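Constitutive androstane receptor (Mus musculus, PDB 1XNX) binds xenobiotic and retinoic acid response elements as a heterodimer with RXR and activates transcription, an activity repressed by the inverse agonist androstenol. Local coordinates at the 16,17-androstene-3-ol site. Residues are numbered along the deposited sequence; one frame, centred on the assembly and turned at random.

The 16,17-androstene-3-ol site. Residues 69, 72-73, 110, 125, 132-134, 137, 142, 150-151, 238, 241. With ATE (16,17-androstene-3-ol), chain B.
Phe69, which with Phe125 buries more of the steroid than any other residue here, turns one ring face onto the angular methyl C19 of ATE. The methyl sits toward the rim of that face, with Phe69 CD1 3.7 Å from ATE C19, a CH-pi contact suited to a flat aromatic. CG lies anti to the carbonyl carbon (chi1 -75°), which sets the ring against the methyl-bearing face of the skeleton. At the five-membered ring, Phe125 touches with its CD1-CE1 side, CE1 3.3 Å from ATE C17, while Leu151 brings its CD2 branch to 3.5 Å from ATE C16. The small Ala137 lets its helix approach the second angular methyl, CB lying 3.7 Å from ATE C18. Asn73 recognises the other end: its CG is anti to the backbone N, and ND2 donates a hydrogen bond of 2.8 Å to the 3-hydroxyl ATE O1. The bond is bent to 131° at the hydrogen and tilted 23° out of the amide plane. An alanine here would remove the amide donor and would probably weaken anchoring of the hydroxyl in a pocket whose other side-chain contacts are mostly apolar. Leu241 packs CD2 3.8 Å from ATE C3 beside that hydroxyl, and its CD2 also meets the edge of Phe142. The ligand, an inverse agonist, is almost wholly enclosed in the ligand-binding domain, among helices 62-85, 95-114, 134-139 and 144-158 and strands 124-127 and 130-132, with helix 235-241 at the hydroxyl end.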
# COMPACT_ATOMS: atom_id res chain seq x y z
N PHE A 69 -18.55 -8.05 -14.41
CA PHE A 69 -17.44 -7.32 -15.00
C PHE A 69 -18.01 -6.50 -16.14
O PHE A 69 -17.54 -5.39 -16.43
CB PHE A 69 -16.38 -8.30 -15.53
CG PHE A 69 -15.55 -8.92 -14.45
CD1 PHE A 69 -15.15 -8.17 -13.34
CD2 PHE A 69 -15.12 -10.24 -14.56
CE1 PHE A 69 -14.35 -8.72 -12.35
CE2 PHE A 69 -14.31 -10.82 -13.58
CZ PHE A 69 -13.92 -10.06 -12.47
N ILE A 72 -19.74 -3.40 -14.25
CA ILE A 72 -18.83 -2.38 -13.75
C ILE A 72 -18.04 -1.69 -14.83
O ILE A 72 -17.64 -0.54 -14.67
CB ILE A 72 -17.85 -2.94 -12.67
CG1 ILE A 72 -16.83 -3.90 -13.29
CG2 ILE A 72 -18.65 -3.65 -11.57
CD1 ILE A 72 -15.70 -4.24 -12.36
N ASN A 73 -17.82 -2.38 -15.95
CA ASN A 73 -17.07 -1.77 -17.05
C ASN A 73 -17.90 -0.70 -17.76
O ASN A 73 -17.38 0.34 -18.17
CB ASN A 73 -16.61 -2.82 -18.05
CG ASN A 73 -15.83 -2.22 -19.21
OD1 ASN A 73 -16.38 -1.95 -20.28
ND2 ASN A 73 -14.55 -1.99 -18.99
N LEU A 110 -9.71 4.49 -17.33
CA LEU A 110 -10.25 3.45 -16.45
C LEU A 110 -9.17 2.82 -15.56
O LEU A 110 -9.28 2.83 -14.33
CB LEU A 110 -10.92 2.36 -17.29
CG LEU A 110 -11.68 1.22 -16.59
CD1 LEU A 110 -12.68 0.66 -17.57
CD2 LEU A 110 -10.73 0.13 -16.08
N PHE A 125 -7.69 -5.09 -5.80
CA PHE A 125 -8.35 -3.79 -5.83
C PHE A 125 -9.44 -3.83 -4.77
O PHE A 125 -10.22 -4.78 -4.72
CB PHE A 125 -8.98 -3.52 -7.20
CG PHE A 125 -8.00 -3.44 -8.34
CD1 PHE A 125 -7.39 -4.58 -8.85
CD2 PHE A 125 -7.69 -2.21 -8.93
CE1 PHE A 125 -6.50 -4.50 -9.93
CE2 PHE A 125 -6.81 -2.12 -10.00
CZ PHE A 125 -6.21 -3.27 -10.50
N TYR A 132 -11.23 -7.44 -5.55
CA TYR A 132 -10.92 -8.09 -6.80
C TYR A 132 -9.52 -8.70 -6.85
O TYR A 132 -8.55 -8.09 -6.41
CB TYR A 132 -11.11 -7.12 -7.97
CG TYR A 132 -12.53 -6.64 -8.14
CD1 TYR A 132 -12.90 -5.33 -7.79
CD2 TYR A 132 -13.52 -7.48 -8.66
CE1 TYR A 132 -14.20 -4.88 -7.95
CE2 TYR A 132 -14.84 -7.04 -8.83
CZ TYR A 132 -15.17 -5.73 -8.47
OH TYR A 132 -16.45 -5.27 -8.65
N LYS A 133 -9.44 -9.90 -7.40
CA LYS A 133 -8.19 -10.62 -7.54
C LYS A 133 -8.03 -10.96 -9.01
O LYS A 133 -9.03 -11.18 -9.71
CB LYS A 133 -8.22 -11.90 -6.71
CG LYS A 133 -8.53 -11.68 -5.25
CD LYS A 133 -8.75 -13.00 -4.54
CE LYS A 133 -8.86 -12.78 -3.05
NZ LYS A 133 -7.70 -12.00 -2.57
N MET A 134 -6.79 -11.01 -9.48
CA MET A 134 -6.53 -11.32 -10.89
C MET A 134 -7.17 -12.64 -11.28
O MET A 134 -7.67 -12.80 -12.40
CB MET A 134 -5.03 -11.38 -11.17
CG MET A 134 -4.71 -11.37 -12.67
SD MET A 134 -3.06 -11.96 -13.11
CE MET A 134 -3.41 -13.65 -13.47
N ALA A 137 -10.64 -12.56 -12.81
CA ALA A 137 -10.73 -12.20 -14.22
C ALA A 137 -10.37 -13.44 -15.04
O ALA A 137 -10.91 -13.66 -16.13
CB ALA A 137 -9.77 -11.04 -14.54
N PHE A 142 -10.73 -14.06 -19.26
CA PHE A 142 -9.76 -13.11 -19.77
C PHE A 142 -8.41 -13.84 -19.94
O PHE A 142 -8.06 -14.73 -19.17
CB PHE A 142 -9.63 -11.91 -18.82
CG PHE A 142 -10.81 -10.96 -18.90
CD1 PHE A 142 -11.88 -11.08 -18.01
CD2 PHE A 142 -10.85 -9.97 -19.88
CE1 PHE A 142 -12.99 -10.22 -18.09
CE2 PHE A 142 -11.95 -9.11 -19.98
CZ PHE A 142 -13.02 -9.23 -19.08
N ILE A 150 -1.77 -6.14 -17.54
CA ILE A 150 -2.62 -5.24 -16.79
C ILE A 150 -2.12 -5.15 -15.35
O ILE A 150 -2.10 -4.07 -14.76
CB ILE A 150 -4.08 -5.70 -16.82
CG1 ILE A 150 -4.69 -5.37 -18.18
CG2 ILE A 150 -4.88 -5.02 -15.70
CD1 ILE A 150 -4.64 -3.87 -18.50
N LEU A 151 -1.70 -6.29 -14.79
CA LEU A 151 -1.20 -6.33 -13.43
C LEU A 151 0.12 -5.62 -13.25
O LEU A 151 0.32 -4.91 -12.27
CB LEU A 151 -1.05 -7.76 -12.93
CG LEU A 151 -2.07 -8.22 -11.90
CD1 LEU A 151 -2.15 -7.21 -10.76
CD2 LEU A 151 -3.44 -8.37 -12.57
N LEU A 238 -11.40 -6.70 -24.82
CA LEU A 238 -12.37 -5.69 -24.43
C LEU A 238 -13.55 -5.62 -25.40
O LEU A 238 -14.71 -5.50 -24.98
CB LEU A 238 -11.68 -4.33 -24.31
CG LEU A 238 -10.61 -4.30 -23.21
CD1 LEU A 238 -9.86 -2.98 -23.23
CD2 LEU A 238 -11.27 -4.54 -21.85
N LEU A 241 -16.02 -8.18 -24.48
CA LEU A 241 -16.71 -7.88 -23.23
C LEU A 241 -17.86 -6.93 -23.50
O LEU A 241 -18.90 -6.99 -22.85
CB LEU A 241 -15.75 -7.24 -22.22
CG LEU A 241 -16.38 -6.87 -20.88
CD1 LEU A 241 -16.94 -8.12 -20.21
CD2 LEU A 241 -15.33 -6.22 -19.99
O1 ATE B . -12.40 -3.13 -17.65
C3 ATE B . -12.97 -4.44 -17.62
C2 ATE B . -13.71 -4.55 -16.27
C1 ATE B . -12.76 -4.74 -15.08
C4 ATE B . -11.75 -5.35 -17.89
C5 ATE B . -10.84 -5.44 -16.64
C6 ATE B . -9.66 -6.38 -16.94
C10 ATE B . -11.59 -5.76 -15.28
C19 ATE B . -12.28 -7.17 -15.38
C9 ATE B . -10.62 -5.86 -14.04
C11 ATE B . -11.29 -6.16 -12.68
C8 ATE B . -9.44 -6.85 -14.40
C7 ATE B . -8.72 -6.55 -15.75
C14 ATE B . -8.46 -6.98 -13.20
C15 ATE B . -7.21 -7.84 -13.24
C13 ATE B . -9.14 -7.27 -11.82
C12 ATE B . -10.30 -6.31 -11.50
C18 ATE B . -9.69 -8.73 -11.69
C17 ATE B . -7.83 -7.31 -11.04
C16 ATE B . -6.76 -7.60 -11.81